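Local coordinates for AMP-dependent synthetase and ligase (PDB 6QSR) that forms a dehydratase heterocomplex with its partner chain, carrying out dehydration in the type II polyketide synthase pathway to aryl polyene pigments, at the interface of chains A and B. Sequence-based numbering; all coordinates share one arbitrary frame. Chains: chain A, AMP-dependent synthetase and ligase; chain B, Beta-hydroxyacyl-(Acyl-carrier-protein) dehydratase FabA/FabZ.

The interface of chains A and B. Residues chain A 28, 30-32, 40, 42; chain B 34, 38, 67, 81.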
ATOM      1  N   TRP A  28      -6.049   4.963  -9.250  1.00 28.56           N
ATOM      2  CA  TRP A  28      -5.907   4.599  -7.828  1.00 25.63           C
ATOM      3  C   TRP A  28      -7.152   4.853  -6.974  1.00 26.26           C
ATOM      4  O   TRP A  28      -7.400   4.128  -6.013  1.00 27.51           O
ATOM      5  CB  TRP A  28      -4.756   5.384  -7.185  1.00 24.66           C
ATOM      6  CG  TRP A  28      -3.398   5.058  -7.701  1.00 25.35           C
ATOM      7  CD1 TRP A  28      -2.622   5.827  -8.515  1.00 26.19           C
ATOM      8  CD2 TRP A  28      -2.644   3.876  -7.423  1.00 25.40           C
ATOM      9  NE1 TRP A  28      -1.423   5.197  -8.761  1.00 26.60           N
ATOM     10  CE2 TRP A  28      -1.411   3.998  -8.099  1.00 25.95           C
ATOM     11  CE3 TRP A  28      -2.889   2.727  -6.662  1.00 26.60           C
ATOM     12  CZ2 TRP A  28      -0.423   3.005  -8.045  1.00 26.48           C
ATOM     13  CZ3 TRP A  28      -1.905   1.738  -6.603  1.00 27.19           C
ATOM     14  CH2 TRP A  28      -0.691   1.888  -7.292  1.00 27.14           C
ATOM     15  N   ARG A  30     -10.282   4.688  -8.066  1.00 32.81           N
ATOM     16  CA  ARG A  30     -11.389   3.823  -8.510  1.00 33.05           C
ATOM     17  C   ARG A  30     -11.648   2.671  -7.533  1.00 32.81           C
ATOM     18  O   ARG A  30     -10.797   1.793  -7.351  1.00 30.93           O
ATOM     19  CB  ARG A  30     -11.118   3.234  -9.895  1.00 36.92           C
ATOM     20  CG  ARG A  30     -10.911   4.244 -11.014  1.00 42.90           C
ATOM     21  CD  ARG A  30     -11.129   3.618 -12.384  1.00 48.10           C
ATOM     22  NE  ARG A  30     -12.561   3.381 -12.599  1.00 59.18           N
ATOM     23  CZ  ARG A  30     -13.144   2.222 -12.927  1.00 62.89           C
ATOM     24  NH1 ARG A  30     -12.443   1.107 -13.146  1.00 62.92           N
ATOM     25  NH2 ARG A  30     -14.468   2.188 -13.065  1.00 65.81           N
ATOM     26  N   GLY A  31     -12.821   2.683  -6.905  1.00 31.77           N
ATOM     27  CA  GLY A  31     -13.175   1.687  -5.889  1.00 33.01           C
ATOM     28  C   GLY A  31     -12.438   1.840  -4.565  1.00 31.41           C
ATOM     29  O   GLY A  31     -12.452   0.925  -3.743  1.00 33.20           O
ATOM     30  N   HIS A  32     -11.806   2.993  -4.353  1.00 28.16           N
ATOM     31  CA  HIS A  32     -10.975   3.237  -3.178  1.00 25.83           C
ATOM     32  C   HIS A  32     -11.168   4.698  -2.746  1.00 26.08           C
ATOM     33  O   HIS A  32     -10.278   5.514  -2.951  1.00 24.94           O
ATOM     34  CB  HIS A  32      -9.509   2.933  -3.523  1.00 24.15           C
ATOM     35  CG  HIS A  32      -8.603   2.853  -2.333  1.00 23.85           C
ATOM     36  ND1 HIS A  32      -8.152   3.968  -1.664  1.00 23.05           N
ATOM     37  CD2 HIS A  32      -8.035   1.791  -1.715  1.00 23.22           C
ATOM     38  CE1 HIS A  32      -7.364   3.597  -0.673  1.00 22.08           C
ATOM     39  NE2 HIS A  32      -7.269   2.281  -0.687  1.00 21.42           N
ATOM     40  N   PRO A  40      -4.324   5.501  -1.951  1.00 24.20           N
ATOM     41  CA  PRO A  40      -3.694   4.415  -1.198  1.00 22.82           C
ATOM     42  C   PRO A  40      -2.241   4.709  -0.809  1.00 22.60           C
ATOM     43  O   PRO A  40      -1.517   5.375  -1.568  1.00 23.11           O
ATOM     44  CB  PRO A  40      -3.735   3.225  -2.175  1.00 21.87           C
ATOM     45  CG  PRO A  40      -4.809   3.550  -3.151  1.00 23.04           C
ATOM     46  CD  PRO A  40      -4.788   5.039  -3.276  1.00 23.30           C
ATOM     47  N   VAL A  42       0.195   2.596  -0.767  1.00 20.99           N
ATOM     48  CA  VAL A  42       1.040   1.968  -1.788  1.00 20.25           C
ATOM     49  C   VAL A  42       1.309   2.837  -3.028  1.00 19.91           C
ATOM     50  O   VAL A  42       2.371   2.724  -3.628  1.00 18.61           O
ATOM     51  CB  VAL A  42       0.484   0.587  -2.202  1.00 19.26           C
ATOM     52  CG1 VAL A  42      -0.767   0.707  -3.075  1.00 18.11           C
ATOM     53  CG2 VAL A  42       1.550  -0.248  -2.898  1.00 19.38           C
TER
ATOM     54  N   HIS B  34     -13.144  -1.740  -0.282  1.00 27.02           N
ATOM     55  CA  HIS B  34     -12.530  -1.691  -1.614  1.00 24.80           C
ATOM     56  C   HIS B  34     -13.431  -2.316  -2.660  1.00 26.29           C
ATOM     57  O   HIS B  34     -14.171  -3.259  -2.361  1.00 26.80           O
ATOM     58  CB  HIS B  34     -11.200  -2.475  -1.651  1.00 20.53           C
ATOM     59  CG  HIS B  34     -10.199  -2.056  -0.618  1.00 19.74           C
ATOM     60  ND1 HIS B  34     -10.421  -2.200   0.735  1.00 19.35           N
ATOM     61  CD2 HIS B  34      -8.950  -1.550  -0.742  1.00 18.39           C
ATOM     62  CE1 HIS B  34      -9.360  -1.777   1.401  1.00 19.44           C
ATOM     63  NE2 HIS B  34      -8.459  -1.370   0.528  1.00 18.92           N
ATOM     64  N   MET B  38      -9.399  -1.872  -7.342  1.00 27.13           N
ATOM     65  CA  MET B  38      -8.522  -1.766  -6.163  1.00 26.25           C
ATOM     66  C   MET B  38      -8.672  -2.887  -5.121  1.00 25.21           C
ATOM     67  O   MET B  38      -8.370  -2.682  -3.944  1.00 25.15           O
ATOM     68  CB  MET B  38      -8.698  -0.384  -5.502  1.00 26.45           C
ATOM     69  CG  MET B  38      -7.968   0.716  -6.242  1.00 29.56           C
ATOM     70  SD  MET B  38      -6.187   0.442  -6.343  1.00 29.95           S
ATOM     71  CE  MET B  38      -5.741   0.308  -4.613  1.00 31.85           C
ATOM     72  N   PHE B  67      -1.176  -3.484 -12.117  1.00 21.50           N
ATOM     73  CA  PHE B  67      -0.018  -3.091 -11.304  1.00 20.22           C
ATOM     74  C   PHE B  67       1.306  -3.755 -11.717  1.00 20.35           C
ATOM     75  O   PHE B  67       2.333  -3.546 -11.056  1.00 20.79           O
ATOM     76  CB  PHE B  67      -0.327  -3.375  -9.829  1.00 19.91           C
ATOM     77  CG  PHE B  67      -1.686  -2.902  -9.410  1.00 20.26           C
ATOM     78  CD1 PHE B  67      -1.912  -1.558  -9.144  1.00 21.31           C
ATOM     79  CD2 PHE B  67      -2.759  -3.784  -9.349  1.00 20.77           C
ATOM     80  CE1 PHE B  67      -3.175  -1.104  -8.790  1.00 21.17           C
ATOM     81  CE2 PHE B  67      -4.031  -3.337  -9.000  1.00 21.68           C
ATOM     82  CZ  PHE B  67      -4.234  -1.994  -8.717  1.00 21.99           C
ATOM     83  N   GLU B  81       0.309  -3.473   0.321  1.00 20.13           N
ATOM     84  CA  GLU B  81      -1.107  -3.366  -0.042  1.00 19.70           C
ATOM     85  C   GLU B  81      -1.816  -4.718   0.010  1.00 19.32           C
ATOM     86  O   GLU B  81      -2.971  -4.786   0.412  1.00 21.50           O
ATOM     87  CB  GLU B  81      -1.285  -2.744  -1.433  1.00 19.84           C
ATOM     88  CG  GLU B  81      -2.739  -2.483  -1.853  1.00 24.72           C
ATOM     89  CD  GLU B  81      -3.484  -1.495  -0.961  1.00 28.55           C
ATOM     90  OE1 GLU B  81      -2.833  -0.744  -0.207  1.00 34.80           O
ATOM     91  OE2 GLU B  81      -4.733  -1.458  -1.010  1.00 25.15           O
TER
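The backbone carbonyl oxygens of A:Trp28 and of the poorly ordered A:Arg30 both face the CG methylene of B:Met38, the A:Trp28 O lying 3.5 Å from B:Met38 CG. This is a polar-to-apolar contact at the junction of two hot-dog subunits, where each chain probably contributes to the dehydratase active site. The B:Met38 side chain bends at both chi2 and chi3, folding back on itself and packing among A:Trp28, A:His32 and A:Pro40. Its sulfur SD meets the indole at A:Trp28 CE3, while its methyl CE turns to the proline ring, 3.7 Å from A:Pro40 CG. The same proline carbon stands over the centre of the A:His32 imidazole and covers one face of it within chain A. A:His32 opens the HFP motif and corresponds to the catalytic histidine of FabZ-type dehydratases. With CG anti to the backbone N (chi1 -167°), its ring lies beside that of B:His34, the two pointing the same way. They nevertheless meet edge-to-face, planes 75° apart. A:His32 CD2 is 3.6 Å from B:His34 CD2. Opposite A:His32 stands B:Glu81, near the start of helix 79-97 and the likely catalytic partner from the other chain; A:His32 NE2 and the carboxylate oxygen B:Glu81 OE2 are 4.5 Å apart, near but not in contact. A:Val42, early in helix 41-56, crosses the glutamate chain at about a right angle and packs CB against B:Glu81 CB, which should help position the acid. At the far end the edge of the B:Phe67 phenyl comes in under the outer rim of the A:Trp28 indole, tilted against it, with A:Trp28 CZ3 lying 3.8 Å from B:Phe67 CE1.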